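Local coordinates for protein major allergen Dau c 1 (Daucus carota, PDB 2WQL) that belongs to the Bet v 1 family of pathogenesis-related plant defence proteins, acts as a carrot allergen and probably binds small ligands in an internal pocket, at residues 21-26 and 145-150; 69-74 and 79-84; 102-107 and 112-117. The protein carries 4 engineered substitutions. All coordinates share one frame; numbering follows the deposited sequence.

Contact 1 (21-26 and 145-150). With P4C (O-acetaldehydyl-hexaethylene glycol), chain E.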
loop_
_atom_site.group_PDB
_atom_site.type_symbol
_atom_site.label_atom_id
_atom_site.label_comp_id
_atom_site.label_asym_id
_atom_site.label_seq_id
_atom_site.Cartn_x
_atom_site.Cartn_y
_atom_site.Cartn_z
ATOM N N SER A 21 20.685 -14.100 4.685
ATOM C CA SER A 21 21.946 -14.638 5.166
ATOM C C SER A 21 22.074 -14.364 6.658
ATOM O O SER A 21 22.618 -15.174 7.393
ATOM C CB SER A 21 23.135 -14.057 4.401
ATOM O OG SER A 21 23.325 -12.693 4.753
ATOM N N GLY A 22 21.547 -13.238 7.111
ATOM C CA GLY A 22 21.663 -12.875 8.508
ATOM C C GLY A 22 20.702 -13.627 9.409
ATOM O O GLY A 22 21.074 -14.066 10.494
ATOM N N ILE A 23 19.456 -13.768 8.974
ATOM C CA ILE A 23 18.431 -14.330 9.851
ATOM C C ILE A 23 18.212 -15.820 9.637
ATOM O O ILE A 23 17.454 -16.418 10.388
ATOM C CB ILE A 23 17.072 -13.581 9.757
ATOM C CG1 ILE A 23 16.366 -13.877 8.431
ATOM C CG2 ILE A 23 17.263 -12.073 9.965
ATOM C CD1 ILE A 23 15.093 -13.058 8.198
ATOM N N VAL A 24 18.872 -16.420 8.643
ATOM C CA VAL A 24 18.846 -17.884 8.460
ATOM C C VAL A 24 20.244 -18.501 8.352
ATOM O O VAL A 24 20.673 -19.241 9.242
ATOM C CB VAL A 24 18.028 -18.285 7.215
ATOM C CG1 VAL A 24 18.140 -19.770 6.965
ATOM C CG2 VAL A 24 16.568 -17.880 7.377
ATOM N N LEU A 25 20.962 -18.195 7.274
ATOM C CA LEU A 25 22.194 -18.932 6.957
ATOM C C LEU A 25 23.278 -18.813 8.015
ATOM O O LEU A 25 23.875 -19.824 8.401
ATOM C CB LEU A 25 22.768 -18.502 5.596
ATOM C CG LEU A 25 21.907 -18.832 4.370
ATOM C CD1 LEU A 25 22.627 -18.494 3.075
ATOM C CD2 LEU A 25 21.482 -20.290 4.398
ATOM N N ASP A 26 23.520 -17.582 8.471
ATOM C CA ASP A 26 24.619 -17.270 9.386
ATOM C C ASP A 26 24.131 -16.940 10.791
ATOM O O ASP A 26 24.892 -16.442 11.614
ATOM C CB ASP A 26 25.431 -16.097 8.837
ATOM C CG ASP A 26 25.972 -16.362 7.443
ATOM O OD1 ASP A 26 26.311 -17.531 7.147
ATOM O OD2 ASP A 26 26.078 -15.398 6.649
ATOM N N LYS A 145 15.487 -6.809 13.835
ATOM C CA LYS A 145 16.049 -5.483 13.691
ATOM C C LYS A 145 17.435 -5.348 14.310
ATOM O O LYS A 145 18.251 -4.550 13.856
ATOM C CB LYS A 145 15.088 -4.436 14.265
ATOM C CG LYS A 145 13.807 -4.229 13.430
ATOM C CD LYS A 145 14.123 -3.702 12.027
ATOM C CE LYS A 145 12.881 -3.276 11.237
ATOM N NZ LYS A 145 13.272 -2.827 9.843
ATOM N N ALA A 146 17.712 -6.115 15.353
ATOM C CA ALA A 146 19.060 -6.143 15.911
ATOM C C ALA A 146 20.012 -6.717 14.855
ATOM O O ALA A 146 21.129 -6.238 14.688
ATOM C CB ALA A 146 19.101 -6.965 17.198
ATOM N N ILE A 147 19.549 -7.741 14.137
ATOM C CA ILE A 147 20.328 -8.357 13.062
ATOM C C ILE A 147 20.481 -7.407 11.872
ATOM O O ILE A 147 21.570 -7.277 11.304
ATOM C CB ILE A 147 19.713 -9.717 12.615
ATOM C CG1 ILE A 147 19.901 -10.773 13.708
ATOM C CG2 ILE A 147 20.355 -10.232 11.339
ATOM C CD1 ILE A 147 18.986 -11.971 13.567
ATOM N N GLU A 148 19.402 -6.731 11.501
ATOM C CA GLU A 148 19.472 -5.692 10.461
ATOM C C GLU A 148 20.564 -4.653 10.778
ATOM O O GLU A 148 21.344 -4.254 9.915
ATOM C CB GLU A 148 18.117 -4.998 10.306
ATOM C CG GLU A 148 17.938 -4.275 8.985
ATOM C CD GLU A 148 16.766 -3.297 8.989
ATOM O OE1 GLU A 148 17.030 -2.085 8.995
ATOM O OE2 GLU A 148 15.586 -3.719 8.993
ATOM N N ALA A 149 20.627 -4.233 12.029
ATOM C CA ALA A 149 21.635 -3.277 12.468
ATOM C C ALA A 149 23.043 -3.821 12.256
ATOM O O ALA A 149 23.930 -3.117 11.779
ATOM C CB ALA A 149 21.418 -2.931 13.914
ATOM N N TYR A 150 23.251 -5.085 12.604
ATOM C CA TYR A 150 24.569 -5.707 12.437
ATOM C C TYR A 150 24.968 -5.812 10.938
ATOM O O TYR A 150 26.125 -5.572 10.566
ATOM C CB TYR A 150 24.593 -7.077 13.124
ATOM C CG TYR A 150 25.812 -7.899 12.793
ATOM C CD1 TYR A 150 26.945 -7.839 13.587
ATOM C CD2 TYR A 150 25.828 -8.726 11.680
ATOM C CE1 TYR A 150 28.071 -8.584 13.285
ATOM C CE2 TYR A 150 26.942 -9.474 11.360
ATOM C CZ TYR A 150 28.067 -9.402 12.163
ATOM O OH TYR A 150 29.181 -10.152 11.845
HETATM O O1 P4C E . 16.848 -19.032 12.029
HETATM C C2 P4C E . 15.688 -18.889 12.408
HETATM C C3 P4C E . 14.677 -18.103 11.593
HETATM O O4 P4C E . 13.407 -18.195 12.264
HETATM C C5 P4C E . 12.225 -17.900 11.486
HETATM C C6 P4C E . 11.012 -18.528 12.187
HETATM O O7 P4C E . 10.353 -17.585 13.027
HETATM C C8 P4C E . 9.598 -16.569 12.331
HETATM C C9 P4C E . 9.894 -15.126 12.802
HETATM O O10 P4C E . 10.544 -14.358 11.759
HETATM C C11 P4C E . 11.290 -13.218 12.226
HETATM C C12 P4C E . 12.796 -13.437 12.092
HETATM O O13 P4C E . 13.431 -13.372 13.378
HETATM C C14 P4C E . 14.859 -13.497 13.352
HETATM C C15 P4C E . 15.285 -14.961 13.324
HETATM O O16 P4C E . 15.707 -15.402 14.616
HETATM C C17 P4C E . 15.497 -16.812 14.873
HETATM C C18 P4C E . 15.153 -17.071 16.357
HETATM O O19 P4C E . 14.420 -18.304 16.565
HETATM C C20 P4C E . 13.022 -18.141 16.880
HETATM C C21 P4C E . 12.210 -19.350 16.372
HETATM O O22 P4C E . 11.069 -19.009 15.549
#

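Contact 2 (69-74 and 79-84). Engineered in segment 79-84: Ser80 (natural residue Thr). With P4C (O-acetaldehydyl-hexaethylene glycol), chain E.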
loop_
_atom_site.group_PDB
_atom_site.type_symbol
_atom_site.label_atom_id
_atom_site.label_comp_id
_atom_site.label_asym_id
_atom_site.label_seq_id
_atom_site.Cartn_x
_atom_site.Cartn_y
_atom_site.Cartn_z
ATOM N N VAL A 69 13.421 -25.749 18.443
ATOM C CA VAL A 69 12.985 -25.444 17.077
ATOM C C VAL A 69 13.666 -26.353 16.061
ATOM O O VAL A 69 14.883 -26.411 16.011
ATOM C CB VAL A 69 13.303 -23.980 16.728
ATOM C CG1 VAL A 69 12.838 -23.630 15.308
ATOM C CG2 VAL A 69 12.671 -23.068 17.757
ATOM N N ARG A 70 12.864 -27.032 15.247
ATOM C CA ARG A 70 13.361 -27.915 14.199
ATOM C C ARG A 70 13.308 -27.186 12.870
ATOM O O ARG A 70 12.323 -26.524 12.584
ATOM C CB ARG A 70 12.502 -29.171 14.126
ATOM C CG ARG A 70 12.868 -30.143 13.023
ATOM C CD ARG A 70 11.933 -31.340 13.023
ATOM N NE ARG A 70 10.584 -30.938 12.636
ATOM C CZ ARG A 70 9.462 -31.372 13.196
ATOM N NH1 ARG A 70 9.484 -32.230 14.194
ATOM N NH2 ARG A 70 8.302 -30.925 12.758
ATOM N N THR A 71 14.362 -27.302 12.065
ATOM C CA THR A 71 14.348 -26.800 10.693
ATOM C C THR A 71 13.775 -27.886 9.784
ATOM O O THR A 71 14.329 -28.974 9.731
ATOM C CB THR A 71 15.776 -26.475 10.179
ATOM O OG1 THR A 71 16.423 -25.526 11.042
ATOM C CG2 THR A 71 15.731 -25.922 8.734
ATOM N N ASP A 72 12.687 -27.571 9.073
ATOM C CA ASP A 72 12.019 -28.507 8.172
ATOM C C ASP A 72 12.576 -28.399 6.759
ATOM O O ASP A 72 12.655 -29.391 6.050
ATOM C CB ASP A 72 10.520 -28.252 8.152
ATOM C CG ASP A 72 9.891 -28.338 9.536
ATOM O OD1 ASP A 72 9.915 -29.432 10.139
ATOM O OD2 ASP A 72 9.359 -27.303 10.021
ATOM N N ALA A 73 12.954 -27.193 6.338
ATOM C CA ALA A 73 13.424 -26.955 4.955
ATOM C C ALA A 73 14.161 -25.616 4.851
ATOM O O ALA A 73 13.817 -24.639 5.524
ATOM C CB ALA A 73 12.267 -26.998 3.966
ATOM N N VAL A 74 15.194 -25.594 4.021
ATOM C CA VAL A 74 15.907 -24.366 3.666
ATOM C C VAL A 74 16.088 -24.315 2.162
ATOM O O VAL A 74 16.486 -25.307 1.550
ATOM C CB VAL A 74 17.314 -24.316 4.251
ATOM C CG1 VAL A 74 17.841 -22.895 4.279
ATOM C CG2 VAL A 74 17.348 -24.893 5.633
ATOM N N LEU A 79 15.286 -18.001 -1.024
ATOM C CA LEU A 79 15.223 -17.269 0.237
ATOM C C LEU A 79 13.968 -17.644 1.057
ATOM O O LEU A 79 13.251 -16.770 1.549
ATOM C CB LEU A 79 15.269 -15.762 -0.016
ATOM C CG LEU A 79 16.304 -15.250 -1.027
ATOM C CD1 LEU A 79 16.284 -13.736 -1.093
ATOM C CD2 LEU A 79 17.706 -15.778 -0.711
ATOM N N SER A 80 13.703 -18.941 1.195
ATOM C CA SER A 80 12.638 -19.404 2.066
ATOM C C SER A 80 13.179 -20.323 3.150
ATOM O O SER A 80 14.216 -20.969 2.979
ATOM C CB SER A 80 11.532 -20.110 1.277
ATOM O OG SER A 80 11.911 -21.398 0.849
ATOM N N TYR A 81 12.473 -20.357 4.276
ATOM C CA TYR A 81 12.884 -21.136 5.453
ATOM C C TYR A 81 11.626 -21.616 6.157
ATOM O O TYR A 81 10.725 -20.822 6.418
ATOM C CB TYR A 81 13.729 -20.279 6.400
ATOM C CG TYR A 81 14.334 -21.005 7.600
ATOM C CD1 TYR A 81 15.450 -21.833 7.458
ATOM C CD2 TYR A 81 13.819 -20.833 8.882
ATOM C CE1 TYR A 81 16.003 -22.486 8.549
ATOM C CE2 TYR A 81 14.361 -21.479 9.968
ATOM C CZ TYR A 81 15.451 -22.302 9.805
ATOM O OH TYR A 81 15.996 -22.947 10.898
ATOM N N ASP A 82 11.565 -22.923 6.423
ATOM C CA ASP A 82 10.448 -23.533 7.129
ATOM C C ASP A 82 10.970 -24.190 8.393
ATOM O O ASP A 82 11.974 -24.888 8.354
ATOM C CB ASP A 82 9.777 -24.591 6.256
ATOM C CG ASP A 82 9.305 -24.036 4.919
ATOM O OD1 ASP A 82 8.548 -23.050 4.912
ATOM O OD2 ASP A 82 9.703 -24.589 3.866
ATOM N N SER A 83 10.287 -23.960 9.511
ATOM C CA SER A 83 10.698 -24.503 10.794
ATOM C C SER A 83 9.534 -24.650 11.745
ATOM O O SER A 83 8.525 -23.942 11.608
ATOM C CB SER A 83 11.728 -23.591 11.440
ATOM O OG SER A 83 11.193 -22.297 11.631
ATOM N N THR A 84 9.684 -25.557 12.716
ATOM C CA THR A 84 8.604 -25.901 13.643
ATOM C C THR A 84 9.059 -25.846 15.079
ATOM O O THR A 84 10.085 -26.402 15.421
ATOM C CB THR A 84 8.077 -27.316 13.383
ATOM O OG1 THR A 84 7.740 -27.446 12.004
ATOM C CG2 THR A 84 6.826 -27.599 14.225
HETATM O O1 P4C E . 16.848 -19.032 12.029
HETATM C C2 P4C E . 15.688 -18.889 12.408
HETATM C C3 P4C E . 14.677 -18.103 11.593
HETATM O O4 P4C E . 13.407 -18.195 12.264
HETATM C C5 P4C E . 12.225 -17.900 11.486
HETATM C C6 P4C E . 11.012 -18.528 12.187
HETATM O O7 P4C E . 10.353 -17.585 13.027
HETATM C C8 P4C E . 9.598 -16.569 12.331
HETATM C C9 P4C E . 9.894 -15.126 12.802
HETATM O O10 P4C E . 10.544 -14.358 11.759
HETATM C C11 P4C E . 11.290 -13.218 12.226
HETATM C C12 P4C E . 12.796 -13.437 12.092
HETATM O O13 P4C E . 13.431 -13.372 13.378
HETATM C C14 P4C E . 14.859 -13.497 13.352
HETATM C C15 P4C E . 15.285 -14.961 13.324
HETATM O O16 P4C E . 15.707 -15.402 14.616
HETATM C C17 P4C E . 15.497 -16.812 14.873
HETATM C C18 P4C E . 15.153 -17.071 16.357
HETATM O O19 P4C E . 14.420 -18.304 16.565
HETATM C C20 P4C E . 13.022 -18.141 16.880
HETATM C C21 P4C E . 12.210 -19.350 16.372
HETATM O O22 P4C E . 11.069 -19.009 15.549
#

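Contact 3 (102-107 and 112-117). Engineered in segment 102-107: Met102 (natural residue Leu). With P4C (O-acetaldehydyl-hexaethylene glycol), chain E.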
loop_
_atom_site.group_PDB
_atom_site.type_symbol
_atom_site.label_atom_id
_atom_site.label_comp_id
_atom_site.label_asym_id
_atom_site.label_seq_id
_atom_site.Cartn_x
_atom_site.Cartn_y
_atom_site.Cartn_z
ATOM N N MET A 102 8.607 -19.096 6.161
ATOM C CA MET A 102 9.122 -17.760 5.951
ATOM C C MET A 102 9.668 -17.606 4.542
ATOM O O MET A 102 10.319 -18.510 4.007
ATOM C CB MET A 102 10.235 -17.471 6.946
ATOM C CG MET A 102 10.633 -16.033 6.999
ATOM S SD MET A 102 12.047 -15.792 8.066
ATOM C CE MET A 102 13.330 -16.452 7.002
ATOM N N VAL A 103 9.411 -16.456 3.941
ATOM C CA VAL A 103 10.018 -16.140 2.657
ATOM C C VAL A 103 10.455 -14.675 2.674
ATOM O O VAL A 103 9.749 -13.834 3.189
ATOM C CB VAL A 103 9.048 -16.438 1.485
ATOM C CG1 VAL A 103 7.808 -15.550 1.562
ATOM C CG2 VAL A 103 9.748 -16.288 0.138
ATOM N N VAL A 104 11.635 -14.387 2.138
ATOM C CA VAL A 104 12.136 -13.019 2.046
ATOM C C VAL A 104 11.979 -12.582 0.595
ATOM O O VAL A 104 12.562 -13.180 -0.288
ATOM C CB VAL A 104 13.612 -12.918 2.459
ATOM C CG1 VAL A 104 14.015 -11.490 2.563
ATOM C CG2 VAL A 104 13.851 -13.625 3.773
ATOM N N VAL A 105 11.184 -11.555 0.333
ATOM C CA VAL A 105 10.973 -11.139 -1.054
ATOM C C VAL A 105 11.561 -9.751 -1.313
ATOM O O VAL A 105 11.466 -8.879 -0.461
ATOM C CB VAL A 105 9.465 -11.191 -1.491
ATOM C CG1 VAL A 105 8.728 -12.304 -0.784
ATOM C CG2 VAL A 105 8.786 -9.885 -1.246
ATOM N N PRO A 106 12.192 -9.550 -2.480
ATOM C CA PRO A 106 12.766 -8.238 -2.774
ATOM C C PRO A 106 11.742 -7.188 -3.141
ATOM O O PRO A 106 10.640 -7.512 -3.575
ATOM C CB PRO A 106 13.694 -8.506 -3.961
ATOM C CG PRO A 106 13.231 -9.760 -4.538
ATOM C CD PRO A 106 12.645 -10.568 -3.435
ATOM N N THR A 107 12.126 -5.931 -2.971
ATOM C CA THR A 107 11.270 -4.786 -3.260
ATOM C C THR A 107 11.936 -3.900 -4.304
ATOM O O THR A 107 13.171 -3.842 -4.394
ATOM C CB THR A 107 11.026 -3.951 -1.994
ATOM O OG1 THR A 107 10.214 -4.692 -1.088
ATOM C CG2 THR A 107 10.299 -2.685 -2.323
ATOM N N SER A 112 13.642 -5.185 1.081
ATOM C CA SER A 112 12.960 -6.471 1.179
ATOM C C SER A 112 11.786 -6.479 2.159
ATOM O O SER A 112 11.678 -5.609 3.005
ATOM C CB SER A 112 13.965 -7.544 1.601
ATOM O OG SER A 112 14.586 -7.224 2.850
ATOM N N ILE A 113 10.905 -7.462 2.006
ATOM C CA ILE A 113 9.859 -7.767 2.977
ATOM C C ILE A 113 10.034 -9.217 3.380
ATOM O O ILE A 113 10.099 -10.085 2.522
ATOM C CB ILE A 113 8.439 -7.613 2.401
ATOM C CG1 ILE A 113 8.174 -6.174 1.947
ATOM C CG2 ILE A 113 7.406 -7.957 3.451
ATOM C CD1 ILE A 113 6.924 -6.010 1.131
ATOM N N THR A 114 10.119 -9.477 4.680
ATOM C CA THR A 114 10.230 -10.831 5.198
ATOM C C THR A 114 8.826 -11.229 5.672
ATOM O O THR A 114 8.293 -10.635 6.624
ATOM C CB THR A 114 11.272 -10.905 6.342
ATOM O OG1 THR A 114 12.565 -10.599 5.815
ATOM C CG2 THR A 114 11.319 -12.263 6.970
ATOM N N LYS A 115 8.235 -12.210 4.995
ATOM C CA LYS A 115 6.867 -12.647 5.260
ATOM C C LYS A 115 6.866 -13.994 5.974
ATOM O O LYS A 115 7.389 -14.970 5.410
ATOM C CB LYS A 115 6.110 -12.768 3.935
ATOM C CG LYS A 115 6.064 -11.446 3.127
ATOM C CD LYS A 115 5.218 -11.544 1.858
ATOM C CE LYS A 115 4.987 -10.174 1.217
ATOM N NZ LYS A 115 4.514 -10.279 -0.215
ATOM N N THR A 116 6.303 -14.055 7.189
ATOM C CA THR A 116 6.222 -15.301 7.954
ATOM C C THR A 116 4.778 -15.668 8.243
ATOM O O THR A 116 3.990 -14.837 8.657
ATOM C CB THR A 116 6.965 -15.218 9.300
ATOM O OG1 THR A 116 8.310 -14.776 9.067
ATOM C CG2 THR A 116 6.979 -16.589 10.007
ATOM N N THR A 117 4.450 -16.930 8.031
ATOM C CA THR A 117 3.155 -17.481 8.392
ATOM C C THR A 117 3.377 -18.521 9.476
ATOM O O THR A 117 4.199 -19.417 9.318
ATOM C CB THR A 117 2.499 -18.180 7.177
ATOM O OG1 THR A 117 2.281 -17.213 6.141
ATOM C CG2 THR A 117 1.194 -18.861 7.589
HETATM O O1 P4C E . 16.848 -19.032 12.029
HETATM C C2 P4C E . 15.688 -18.889 12.408
HETATM C C3 P4C E . 14.677 -18.103 11.593
HETATM O O4 P4C E . 13.407 -18.195 12.264
HETATM C C5 P4C E . 12.225 -17.900 11.486
HETATM C C6 P4C E . 11.012 -18.528 12.187
HETATM O O7 P4C E . 10.353 -17.585 13.027
HETATM C C8 P4C E . 9.598 -16.569 12.331
HETATM C C9 P4C E . 9.894 -15.126 12.802
HETATM O O10 P4C E . 10.544 -14.358 11.759
HETATM C C11 P4C E . 11.290 -13.218 12.226
HETATM C C12 P4C E . 12.796 -13.437 12.092
HETATM O O13 P4C E . 13.431 -13.372 13.378
HETATM C C14 P4C E . 14.859 -13.497 13.352
HETATM C C15 P4C E . 15.285 -14.961 13.324
HETATM O O16 P4C E . 15.707 -15.402 14.616
HETATM C C17 P4C E . 15.497 -16.812 14.873
HETATM C C18 P4C E . 15.153 -17.071 16.357
HETATM O O19 P4C E . 14.420 -18.304 16.565
HETATM C C20 P4C E . 13.022 -18.141 16.880
HETATM C C21 P4C E . 12.210 -19.350 16.372
HETATM O O22 P4C E . 11.069 -19.009 15.549
#

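Contact 1 (21-26 and 145-150)
Gly22 and Ile147 bring the end of helix 16-25 up against the long C-terminal helix 130-153, with their CA atoms 6.6 Å apart, and no hydrogen bond passes between the two segments. Helix 16-25 closes here on a wider, pi-type turn, in which Asp26 N donates to Ser21 O at 2.8 Å. Because Gly22 has no side chain, Ile147 can come down on the backbone itself, its CG2 lying 3.9 Å from Gly22 C. The same methyl meets Ile23 CG2, also at 3.9 Å, and the two isoleucine side chains cross at about a right angle. Ile23 offers its branch methyl to Ile147 because CG1 takes the place between N and the carbonyl carbon (chi1 72°) and leads CD1 elsewhere, toward strand 95-106. The touching residues are buried, and the contact is made by van der Waals packing alone. Ile23 also lines the ligand pocket: its carbonyl O lies 3.1 Å from O1 of the bound glycol, an aldehyde oxygen with no proton to give, so a hydrogen bond is doubtful. Around this small junction, helix 27-34 supplies Val30 against Ile147, Met102 of strand 95-106 packs on Ile23, and Ala142 of the second subunit packs on Ala146.

Contact 2 (69-74 and 79-84)
Arg70 and Thr84 form a hydrogen-bonded antiparallel pair, with Arg70 N giving to Thr84 O and Thr84 N to Arg70 O. Toward the turn, Asp82 N reaches Ala73 O at 3.0 Å in an almost straight bond, while Asp82 O takes two donors from one face of its plane, Asp72 N at 2.9 Å and Ala73 N at 3.2 Å. Two consecutive residues thus face one: a classic beta bulge, which shifts the register by one residue in the hairpin of strands 66-75 and 80-87. These are neighbours in the curved antiparallel sheet of the Bet v 1 fold, which wraps round the ligand pocket.

Among polar side chains, Thr84 OG1 donates to the syn lone pair of Asp72 OD2 at 2.6 Å, the two side chains crossing at about a right angle. Asp72 OD1 is held by Arg70 NE at 3.0 Å in a salt bridge, with the carboxylate oxygen at the edge of the guanidinium and in its plane; the bend at chi3 (68°) swings the guanidinium across toward the partner strand, alongside Thr84, where it meets the carboxylate of Asp72. Both carboxylate oxygens are therefore engaged, which would probably stabilise the charged form. Asp82 OD1 instead turns to His101 ND1. On the pocket-facing surface, Thr71 OG1 and Tyr81 OH share a hydrogen bond of 2.6 Å that fixes the outer end of the phenol.

Apolar packing completes that surface. Val74 CG2 sits 4.0 Å from Tyr81 CE1, and Thr71 CG2 approaches the same ring atom. The other side of the ring's outline, at Tyr81 CE2, touches P4C C3 at 3.8 Å, while Ser83 and Val69 meet the glycol farther along the hairpin.

Contact 3 (102-107 and 112-117)
Met102, an engineered residue in place of leucine, runs obliquely across two threonines of the neighbouring strand. Its CG lies 3.4 Å from Thr116 OG1 and its SD 3.8 Å from Thr114 CG2, so the thioether chain passes over a hydroxyl at one point and a methyl at the next. CG stands opposite the backbone N (chi1 -168°), and the later bend at chi3 turns CE toward helix 16-25, where Val24 lies. Val104 and Thr114 behave differently: they lie side by side and point the same way, with Val104 CG1 3.7 Å from Thr114 OG1.

These residues line the inward face of the hairpin formed by strands 95-106 and 112-122, part of the strongly curved sheet that the Bet v 1 fold wraps about its long C-terminal helix. Thr116 brings this face to the ligand pocket, its CG2 lying 3.5 Å from P4C C8. Ser112 also faces inward, and its OG is hydrogen-bonded to Val14 O.

On the reverse face Val103 and Lys115 run alongside each other, with Val103 CG1 4.0 Å from Lys115 CB. The lysine chain is extended beyond CG, and Lys115 packs against Ile113 of the third subunit; Val104 O accepts a hydrogen bond from Lys115 NZ of that subunit. Nearer the turn, Thr107 OG1 comes to Ile113 CG1 at 3.9 Å, one side chain slanting over the other. Beneath these pairs the backbone is regular: Val103 N to Lys115 O is 2.9 Å, and the other three bonds, Lys115 N to Val103 O, Val105 N to Ile113 O and Ile113 N to Val105 O, have the same length.

Overall arrangement
From the N terminus, strand 5-12 leads to helix 16-25, where contact 1 opens; it closes only near the C terminus, spanning 118 residues that include both hairpins. Contacts 2 and 3 therefore lie within its span, each closing a short turn, and follow one another in series without crossing. Strands 80-87 and 95-106 join them into one sheet, through the probable hydrogen bonds of Tyr81 O with Met102 N (2.7 Å) and Leu79 O with Val104 N (2.9 Å). Contact 1 meets both hairpins from helix 16-25, Val24 packing on Tyr81 and Ile23 on Thr114, which ties that helix to the sheet; all three contacts touch the bound glycol.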